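Local coordinates for protein arabinofuranosidase (PDB 2Y2W) that hydrolyses terminal alpha-L-arabinofuranosyl bonds, including the alpha-(1->5) links of arabinans, and also acts on arabinoxylan in plant cell-wall breakdown, at residues Pro373-Thr381 with Asn412-Glu421; Glu180-Pro188 with Asn199-Trp210. All coordinates share one frame; numbering follows the deposited sequence.

Interaction 1 of 2, residues Pro373-Thr381 with Asn412-Glu421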
loop_
_atom_site.group_PDB
_atom_site.type_symbol
_atom_site.label_atom_id
_atom_site.label_comp_id
_atom_site.label_asym_id
_atom_site.label_seq_id
_atom_site.Cartn_x
_atom_site.Cartn_y
_atom_site.Cartn_z
ATOM N N PRO D 373 -19.332 5.477 25.556
ATOM C CA PRO D 373 -19.554 4.723 26.783
ATOM C C PRO D 373 -18.504 5.049 27.840
ATOM O O PRO D 373 -17.513 5.720 27.542
ATOM C CB PRO D 373 -19.407 3.271 26.326
ATOM C CG PRO D 373 -18.479 3.324 25.178
ATOM C CD PRO D 373 -18.598 4.681 24.551
ATOM N N HIS D 374 -18.726 4.574 29.063
ATOM C CA HIS D 374 -17.756 4.733 30.141
ATOM C C HIS D 374 -16.635 3.704 29.996
ATOM O O HIS D 374 -16.778 2.548 30.406
ATOM C CB HIS D 374 -18.443 4.618 31.505
ATOM C CG HIS D 374 -19.394 5.737 31.796
ATOM N ND1 HIS D 374 -19.084 6.776 32.647
ATOM C CD2 HIS D 374 -20.644 5.986 31.339
ATOM C CE1 HIS D 374 -20.104 7.613 32.707
ATOM N NE2 HIS D 374 -21.063 7.157 31.921
ATOM N N LEU D 375 -15.530 4.137 29.394
ATOM C CA LEU D 375 -14.372 3.277 29.156
ATOM C C LEU D 375 -13.117 3.867 29.779
ATOM O O LEU D 375 -12.876 5.072 29.674
ATOM C CB LEU D 375 -14.142 3.080 27.654
ATOM C CG LEU D 375 -15.158 2.295 26.815
ATOM C CD1 LEU D 375 -14.889 2.514 25.333
ATOM C CD2 LEU D 375 -15.142 0.805 27.151
ATOM N N LEU D 376 -12.328 3.008 30.425
ATOM C CA LEU D 376 -11.037 3.385 31.009
ATOM C C LEU D 376 -11.141 4.527 32.023
ATOM O O LEU D 376 -10.246 5.375 32.107
ATOM C CB LEU D 376 -10.026 3.741 29.907
ATOM C CG LEU D 376 -9.200 2.645 29.226
ATOM C CD1 LEU D 376 -10.056 1.675 28.413
ATOM C CD2 LEU D 376 -8.143 3.291 28.344
ATOM N N GLU D 377 -12.225 4.544 32.794
ATOM C CA GLU D 377 -12.450 5.612 33.770
ATOM C C GLU D 377 -11.885 5.255 35.143
ATOM O O GLU D 377 -12.625 5.110 36.118
ATOM C CB GLU D 377 -13.937 5.976 33.849
ATOM C CG GLU D 377 -14.461 6.704 32.615
ATOM C CD GLU D 377 -15.840 7.314 32.816
ATOM O OE1 GLU D 377 -16.408 7.193 33.926
ATOM O OE2 GLU D 377 -16.357 7.920 31.852
ATOM N N ASP D 378 -10.563 5.117 35.204
ATOM C CA ASP D 378 -9.873 4.737 36.431
ATOM C C ASP D 378 -10.012 5.805 37.507
ATOM O O ASP D 378 -9.854 6.998 37.236
ATOM C CB ASP D 378 -8.392 4.454 36.153
ATOM C CG ASP D 378 -8.171 3.139 35.417
ATOM O OD1 ASP D 378 -9.094 2.293 35.382
ATOM O OD2 ASP D 378 -7.060 2.948 34.877
ATOM N N ILE D 379 -10.320 5.358 38.722
ATOM C CA ILE D 379 -10.479 6.248 39.868
ATOM C C ILE D 379 -9.188 6.184 40.682
ATOM O O ILE D 379 -8.871 5.156 41.284
ATOM C CB ILE D 379 -11.716 5.866 40.733
ATOM C CG1 ILE D 379 -12.891 5.397 39.858
ATOM C CG2 ILE D 379 -12.147 7.030 41.606
ATOM C CD1 ILE D 379 -13.598 6.504 39.065
ATOM N N TYR D 380 -8.444 7.288 40.682
ATOM C CA TYR D 380 -7.058 7.291 41.146
ATOM C C TYR D 380 -6.886 7.356 42.657
ATOM O O TYR D 380 -7.511 8.169 43.336
ATOM C CB TYR D 380 -6.265 8.418 40.482
ATOM C CG TYR D 380 -5.954 8.181 39.020
ATOM C CD1 TYR D 380 -5.153 7.110 38.621
ATOM C CD2 TYR D 380 -6.446 9.036 38.038
ATOM C CE1 TYR D 380 -4.861 6.891 37.283
ATOM C CE2 TYR D 380 -6.156 8.826 36.694
ATOM C CZ TYR D 380 -5.365 7.751 36.327
ATOM O OH TYR D 380 -5.074 7.541 35.002
ATOM N N THR D 381 -6.008 6.495 43.160
ATOM C CA THR D 381 -5.688 6.420 44.580
ATOM C C THR D 381 -4.546 7.372 44.919
ATOM O O THR D 381 -3.845 7.853 44.025
ATOM C CB THR D 381 -5.270 4.992 44.982
ATOM O OG1 THR D 381 -4.117 4.598 44.225
ATOM C CG2 THR D 381 -6.403 4.003 44.732
ATOM N N ASN D 412 -11.873 12.334 31.785
ATOM C CA ASN D 412 -12.628 11.081 31.987
ATOM C C ASN D 412 -11.842 9.784 31.796
ATOM O O ASN D 412 -11.884 8.896 32.650
ATOM C CB ASN D 412 -13.921 11.057 31.157
ATOM C CG ASN D 412 -15.000 11.966 31.720
ATOM O OD1 ASN D 412 -14.995 12.303 32.905
ATOM N ND2 ASN D 412 -15.940 12.356 30.870
ATOM N N VAL D 413 -11.140 9.687 30.671
ATOM C CA VAL D 413 -10.344 8.520 30.325
ATOM C C VAL D 413 -8.971 8.660 30.969
ATOM O O VAL D 413 -8.222 9.582 30.639
ATOM C CB VAL D 413 -10.204 8.385 28.788
ATOM C CG1 VAL D 413 -9.325 7.196 28.420
ATOM C CG2 VAL D 413 -11.574 8.259 28.134
ATOM N N ILE D 414 -8.648 7.740 31.882
ATOM C CA ILE D 414 -7.402 7.792 32.672
ATOM C C ILE D 414 -6.913 9.230 32.906
ATOM O O ILE D 414 -5.816 9.611 32.489
ATOM C CB ILE D 414 -6.274 6.882 32.085
ATOM C CG1 ILE D 414 -6.192 6.990 30.551
ATOM C CG2 ILE D 414 -6.478 5.441 32.540
ATOM C CD1 ILE D 414 -4.968 6.334 29.935
ATOM N N ALA D 415 -7.738 10.017 33.591
ATOM C CA ALA D 415 -7.605 11.472 33.568
ATOM C C ALA D 415 -7.530 12.143 34.939
ATOM O O ALA D 415 -8.118 11.653 35.900
ATOM C CB ALA D 415 -8.745 12.062 32.774
ATOM N N PRO D 416 -6.805 13.278 35.025
ATOM C CA PRO D 416 -6.800 14.104 36.232
ATOM C C PRO D 416 -8.120 14.859 36.395
ATOM O O PRO D 416 -8.504 15.210 37.509
ATOM C CB PRO D 416 -5.651 15.083 35.981
ATOM C CG PRO D 416 -5.515 15.146 34.507
ATOM C CD PRO D 416 -5.885 13.801 33.995
ATOM N N ILE D 417 -8.801 15.095 35.278
ATOM C CA ILE D 417 -10.088 15.761 35.276
ATOM C C ILE D 417 -11.174 14.747 34.944
ATOM O O ILE D 417 -11.147 14.116 33.884
ATOM C CB ILE D 417 -10.133 16.914 34.245
ATOM C CG1 ILE D 417 -8.953 17.873 34.446
ATOM C CG2 ILE D 417 -11.470 17.652 34.330
ATOM C CD1 ILE D 417 -8.708 18.812 33.271
ATOM N N MET D 418 -12.119 14.587 35.866
ATOM C CA MET D 418 -13.305 13.776 35.628
ATOM C C MET D 418 -14.502 14.694 35.453
ATOM O O MET D 418 -14.654 15.661 36.195
ATOM C CB MET D 418 -13.548 12.817 36.792
ATOM C CG MET D 418 -12.676 11.564 36.788
ATOM S SD MET D 418 -13.066 10.408 35.455
ATOM C CE MET D 418 -14.721 9.867 35.889
ATOM N N ALA D 419 -15.343 14.388 34.470
ATOM C CA ALA D 419 -16.525 15.198 34.179
ATOM C C ALA D 419 -17.785 14.338 34.100
ATOM O O ALA D 419 -17.879 13.435 33.265
ATOM C CB ALA D 419 -16.321 15.984 32.894
ATOM N N GLU D 420 -18.744 14.621 34.980
ATOM C CA GLU D 420 -19.992 13.855 35.050
ATOM C C GLU D 420 -21.092 14.406 34.145
ATOM O O GLU D 420 -21.135 15.604 33.862
ATOM C CB GLU D 420 -20.494 13.765 36.496
ATOM C CG GLU D 420 -20.009 12.528 37.258
ATOM C CD GLU D 420 -18.558 12.624 37.698
ATOM O OE1 GLU D 420 -18.026 13.752 37.763
ATOM O OE2 GLU D 420 -17.949 11.570 37.985
ATOM N N GLU D 421 -21.976 13.512 33.707
ATOM C CA GLU D 421 -23.087 13.855 32.819
ATOM C C GLU D 421 -23.968 14.945 33.426
ATOM O O GLU D 421 -24.485 14.790 34.537
ATOM C CB GLU D 421 -23.946 12.620 32.520
ATOM C CG GLU D 421 -23.211 11.449 31.871
ATOM C CD GLU D 421 -24.015 10.151 31.902
ATOM O OE1 GLU D 421 -25.247 10.200 32.125
ATOM O OE2 GLU D 421 -23.410 9.074 31.703
HETATM O O HOH W 1 -9.941 8.268 34.704
#

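Interaction 2 of 2, residues Glu180-Pro188 with Asn199-Trp210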
loop_
_atom_site.group_PDB
_atom_site.type_symbol
_atom_site.label_atom_id
_atom_site.label_comp_id
_atom_site.label_asym_id
_atom_site.label_seq_id
_atom_site.Cartn_x
_atom_site.Cartn_y
_atom_site.Cartn_z
ATOM N N GLU D 180 -4.653 16.574 4.501
ATOM C CA GLU D 180 -4.977 17.210 5.784
ATOM C C GLU D 180 -4.033 18.365 6.106
ATOM O O GLU D 180 -4.453 19.371 6.672
ATOM C CB GLU D 180 -4.986 16.191 6.932
ATOM C CG GLU D 180 -5.343 16.806 8.289
ATOM C CD GLU D 180 -5.795 15.793 9.324
ATOM O OE1 GLU D 180 -5.172 14.710 9.435
ATOM O OE2 GLU D 180 -6.773 16.096 10.044
ATOM N N LEU D 181 -2.761 18.207 5.744
ATOM C CA LEU D 181 -1.758 19.250 5.931
ATOM C C LEU D 181 -2.134 20.516 5.157
ATOM O O LEU D 181 -2.092 21.622 5.696
ATOM C CB LEU D 181 -0.380 18.731 5.500
ATOM C CG LEU D 181 0.815 19.688 5.430
ATOM C CD1 LEU D 181 1.137 20.296 6.791
ATOM C CD2 LEU D 181 2.015 18.956 4.871
ATOM N N GLU D 182 -2.505 20.335 3.894
ATOM C CA GLU D 182 -2.949 21.423 3.032
ATOM C C GLU D 182 -4.239 22.060 3.554
ATOM O O GLU D 182 -4.370 23.282 3.554
ATOM C CB GLU D 182 -3.145 20.896 1.611
ATOM C CG GLU D 182 -3.470 21.941 0.558
ATOM C CD GLU D 182 -3.583 21.342 -0.842
ATOM O OE1 GLU D 182 -3.128 20.192 -1.049
ATOM O OE2 GLU D 182 -4.113 22.021 -1.745
ATOM N N TYR D 183 -5.182 21.230 3.999
ATOM C CA TYR D 183 -6.465 21.715 4.513
ATOM C C TYR D 183 -6.279 22.545 5.774
ATOM O O TYR D 183 -6.911 23.591 5.943
ATOM C CB TYR D 183 -7.416 20.549 4.804
ATOM C CG TYR D 183 -8.696 20.964 5.499
ATOM C CD1 TYR D 183 -9.821 21.331 4.765
ATOM C CD2 TYR D 183 -8.779 20.998 6.893
ATOM C CE1 TYR D 183 -10.991 21.719 5.395
ATOM C CE2 TYR D 183 -9.945 21.388 7.533
ATOM C CZ TYR D 183 -11.047 21.745 6.779
ATOM O OH TYR D 183 -12.205 22.129 7.407
ATOM N N VAL D 184 -5.403 22.069 6.649
ATOM C CA VAL D 184 -5.225 22.664 7.961
ATOM C C VAL D 184 -4.307 23.903 7.961
ATOM O O VAL D 184 -4.526 24.837 8.738
ATOM C CB VAL D 184 -4.750 21.586 8.972
ATOM C CG1 VAL D 184 -3.238 21.450 8.973
ATOM C CG2 VAL D 184 -5.250 21.896 10.354
ATOM N N ASN D 185 -3.306 23.922 7.081
ATOM C CA ASN D 185 -2.244 24.932 7.144
ATOM C C ASN D 185 -2.003 25.724 5.863
ATOM O O ASN D 185 -1.217 26.674 5.855
ATOM C CB ASN D 185 -0.925 24.292 7.598
ATOM C CG ASN D 185 -0.873 24.045 9.094
ATOM O OD1 ASN D 185 -1.673 24.591 9.860
ATOM N ND2 ASN D 185 0.078 23.220 9.520
ATOM N N GLY D 186 -2.670 25.331 4.785
ATOM C CA GLY D 186 -2.485 25.981 3.495
ATOM C C GLY D 186 -3.014 27.400 3.475
ATOM O O GLY D 186 -3.906 27.753 4.247
ATOM N N ALA D 187 -2.445 28.221 2.599
ATOM C CA ALA D 187 -2.955 29.563 2.369
ATOM C C ALA D 187 -4.240 29.473 1.548
ATOM O O ALA D 187 -4.372 28.573 0.717
ATOM C CB ALA D 187 -1.914 30.404 1.644
ATOM N N PRO D 188 -5.200 30.388 1.789
ATOM C CA PRO D 188 -6.396 30.431 0.943
ATOM C C PRO D 188 -6.022 30.583 -0.531
ATOM O O PRO D 188 -5.075 31.300 -0.858
ATOM C CB PRO D 188 -7.130 31.680 1.442
ATOM C CG PRO D 188 -6.699 31.826 2.859
ATOM C CD PRO D 188 -5.272 31.358 2.900
ATOM N N ASN D 199 -15.576 26.478 5.783
ATOM C CA ASN D 199 -16.000 25.833 7.025
ATOM C C ASN D 199 -15.941 26.743 8.257
ATOM O O ASN D 199 -16.337 26.333 9.350
ATOM C CB ASN D 199 -15.200 24.548 7.269
ATOM C CG ASN D 199 -15.527 23.447 6.267
ATOM O OD1 ASN D 199 -16.413 23.590 5.421
ATOM N ND2 ASN D 199 -14.803 22.341 6.357
ATOM N N GLY D 200 -15.440 27.965 8.080
ATOM C CA GLY D 200 -15.464 28.974 9.140
ATOM C C GLY D 200 -14.120 29.386 9.715
ATOM O O GLY D 200 -14.059 30.237 10.604
ATOM N N ILE D 201 -13.041 28.782 9.217
ATOM C CA ILE D 201 -11.692 29.089 9.693
ATOM C C ILE D 201 -10.842 29.619 8.535
ATOM O O ILE D 201 -10.367 28.858 7.691
ATOM C CB ILE D 201 -11.027 27.867 10.377
ATOM C CG1 ILE D 201 -11.911 27.349 11.516
ATOM C CG2 ILE D 201 -9.643 28.230 10.912
ATOM C CD1 ILE D 201 -11.820 25.863 11.749
ATOM N N GLU D 202 -10.667 30.938 8.510
ATOM C CA GLU D 202 -10.041 31.629 7.391
ATOM C C GLU D 202 -8.526 31.446 7.370
ATOM O O GLU D 202 -7.951 31.067 6.348
ATOM C CB GLU D 202 -10.401 33.118 7.436
ATOM C CG GLU D 202 -10.008 33.909 6.189
ATOM C CD GLU D 202 -10.550 35.331 6.196
ATOM O OE1 GLU D 202 -10.874 35.850 7.291
ATOM O OE2 GLU D 202 -10.651 35.929 5.101
ATOM N N GLU D 203 -7.894 31.721 8.506
ATOM C CA GLU D 203 -6.445 31.626 8.653
ATOM C C GLU D 203 -5.990 30.171 8.802
ATOM O O GLU D 203 -6.743 29.334 9.312
ATOM C CB GLU D 203 -5.983 32.465 9.857
ATOM C CG GLU D 203 -6.200 31.825 11.243
ATOM C CD GLU D 203 -7.663 31.754 11.694
ATOM O OE1 GLU D 203 -8.575 32.160 10.935
ATOM O OE2 GLU D 203 -7.899 31.288 12.830
ATOM N N PRO D 204 -4.762 29.858 8.339
ATOM C CA PRO D 204 -4.182 28.546 8.623
ATOM C C PRO D 204 -4.110 28.283 10.124
ATOM O O PRO D 204 -3.946 29.217 10.911
ATOM C CB PRO D 204 -2.778 28.654 8.031
ATOM C CG PRO D 204 -2.946 29.585 6.893
ATOM C CD PRO D 204 -3.951 30.607 7.361
ATOM N N MET D 205 -4.240 27.017 10.505
ATOM C CA MET D 205 -4.267 26.627 11.911
ATOM C C MET D 205 -2.884 26.630 12.565
ATOM O O MET D 205 -2.776 26.582 13.794
ATOM C CB MET D 205 -4.932 25.260 12.068
ATOM C CG MET D 205 -6.365 25.215 11.571
ATOM S SD MET D 205 -7.156 23.662 12.002
ATOM C CE MET D 205 -8.689 23.778 11.080
ATOM N N ASP D 206 -1.841 26.696 11.738
ATOM C CA ASP D 206 -0.445 26.690 12.189
ATOM C C ASP D 206 -0.138 25.543 13.153
ATOM O O ASP D 206 0.308 25.759 14.286
ATOM C CB ASP D 206 -0.046 28.043 12.800
ATOM C CG ASP D 206 -0.078 29.179 11.792
ATOM O OD1 ASP D 206 -0.011 28.918 10.567
ATOM O OD2 ASP D 206 -0.165 30.346 12.235
ATOM N N ILE D 207 -0.392 24.320 12.694
ATOM C CA ILE D 207 -0.038 23.131 13.454
ATOM C C ILE D 207 1.388 22.706 13.087
ATOM O O ILE D 207 1.658 22.302 11.954
ATOM C CB ILE D 207 -1.071 21.998 13.249
ATOM C CG1 ILE D 207 -2.447 22.469 13.736
ATOM C CG2 ILE D 207 -0.632 20.721 13.974
ATOM C CD1 ILE D 207 -3.592 21.513 13.455
ATOM N N LYS D 208 2.291 22.842 14.059
ATOM C CA LYS D 208 3.715 22.538 13.895
ATOM C C LYS D 208 4.042 21.064 14.101
ATOM O O LYS D 208 4.709 20.443 13.269
ATOM C CB LYS D 208 4.544 23.356 14.887
ATOM C CG LYS D 208 5.201 24.599 14.321
ATOM C CD LYS D 208 6.010 25.299 15.410
ATOM C CE LYS D 208 6.940 26.353 14.833
ATOM N NZ LYS D 208 7.809 26.949 15.888
ATOM N N MET D 209 3.579 20.518 15.223
ATOM C CA MET D 209 3.945 19.173 15.648
ATOM C C MET D 209 2.930 18.129 15.176
ATOM O O MET D 209 1.736 18.224 15.477
ATOM C CB MET D 209 4.113 19.132 17.170
ATOM C CG MET D 209 4.963 17.989 17.684
ATOM S SD MET D 209 5.367 18.225 19.423
ATOM C CE MET D 209 6.122 16.650 19.818
ATOM N N TRP D 210 3.428 17.143 14.433
ATOM C CA TRP D 210 2.595 16.097 13.842
ATOM C C TRP D 210 3.102 14.710 14.211
ATOM O O TRP D 210 4.307 14.453 14.178
ATOM C CB TRP D 210 2.571 16.220 12.315
ATOM C CG TRP D 210 1.904 17.453 11.787
ATOM C CD1 TRP D 210 2.361 18.735 11.875
ATOM C CD2 TRP D 210 0.670 17.517 11.059
ATOM N NE1 TRP D 210 1.482 19.595 11.264
ATOM C CE2 TRP D 210 0.438 18.873 10.753
ATOM C CE3 TRP D 210 -0.262 16.559 10.638
ATOM C CZ2 TRP D 210 -0.685 19.297 10.045
ATOM C CZ3 TRP D 210 -1.377 16.981 9.936
ATOM C CH2 TRP D 210 -1.580 18.339 9.646
#

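Interaction 1 of 2, residues Pro373-Thr381 with Asn412-Glu421
This is a largely polar loop-to-loop contact at the mouth of the barrel: Leu376, Glu377 and Asp378, in the loop leading into helix 382-397, lie against Asn412-Ala415, in the chain that follows barrel strand 402-408. Its one direct backbone bond runs from Ile414 N to Leu376 O (2.9 Å) and is nearly straight. Just beside it, Asn412 O faces the CA-H of Glu377, and the side chain of Glu377 lies alongside that of Asn412, with Glu377 CG 3.4 Å from Asn412 O. A water joins both loops, donating to Asp378 O and Asn412 O and accepting from Ala415 N.

Toward the surface, His374 is gripped at both ring nitrogens by carboxylate oxygens that lie near the ring plane. His374 NE2 gives a hydrogen bond to Glu421 OE2 across the contact (3.0 Å), the Glu421 carboxylate being turned 43° from the ring, and ND1 gives one to Glu377 OE1, which it meets from above the carboxylate plane. Two acidic partners would probably favour a protonated imidazole. Glu377 OE2 also forms a salt bridge with Arg73, while Glu377 OE1 lies 3.7 Å from Met418 CE.

In the (beta/alpha)8 barrel of family 51, loops at the C-terminal strand ends shape the substrate pocket, and this pair probably borders it. Asp378 OD2 accepts from Tyr345 N and packs 3.5 Å from Ile414 CG2; the Asp378 side chain also touches Trp344, probably important for substrate recognition, while Ile414 comes near Tyr286, which probably binds arabinofuranose. The Tyr380 ring turns an edge to the Ile414-Ala415 backbone, Tyr380 CE2 3.5 Å from Ala415 O. With CG beside its backbone N (chi1 -72°), the ring brings Tyr380 OH to 3.2 Å from Ile414 CB and into a hydrogen bond with Val343 O.

Interaction 2 of 2, residues Glu180-Pro188 with Asn199-Trp210
Asn185, the last helical residue of 174-185, holds the backbone of Ile207 at both ends: Asn185 OD1 accepts from Ile207 N (3.1 Å) and Asn185 ND2 gives a more bent bond to Ile207 O (3.0 Å). One residue back, Val184 O takes a nearly straight bond from Met205 N. Together they tie the C-terminal end of a barrel helix to the chain entering strand 209-212, part of the beta-alpha-beta connection from strand 162-167 in the (beta/alpha)8 barrel. Ile207 O also accepts from Trp210 NE1, which reaches the opposite face of the carbonyl plane from Asn185 ND2. An alanine at Asn185 would remove both amide bonds and is likely to leave the Ile207 N-H without its mate and the turn before the strand freer to shift.

At the far end, Asn199 ND2 donates to Tyr183 OH (2.8 Å), with amide and ring planes 55° apart; Tyr183 OH is also hydrogen-bonded to Asp150.

Packing fills the space between. Pro204 lies against the exit from the helix, Pro204 CB 3.3 Å from Asn185 O, and Pro204 also packs on His365 of a second subunit. Val184 splits its methyls: CG1, set between the backbone N and carbonyl carbon (chi1 87°), meets the benzo edge of Trp210 in the ring plane, while Val184 CG2 nears Met205 SD and lies 3.5 Å from Ile207 CD1.

Both contacts belong to the same barrel but to different levels of it. Interaction 1 joins two loops at the pocket end, beside residues that probably bind or recognise arabinofuranose; its inner half is buried, and its His374-Glu421 end is exposed. Interaction 2 joins a barrel helix to the start of the next strand and is mostly buried, with another subunit along part of its margin. Carboxylates, an imidazole and a water supply much of the bonding in interaction 1, whereas interaction 2 relies on amide, phenol and backbone hydrogen bonds between uncharged groups, around aliphatic and indole packing. Their centres are 31 Å apart, and no residue of one touches the other.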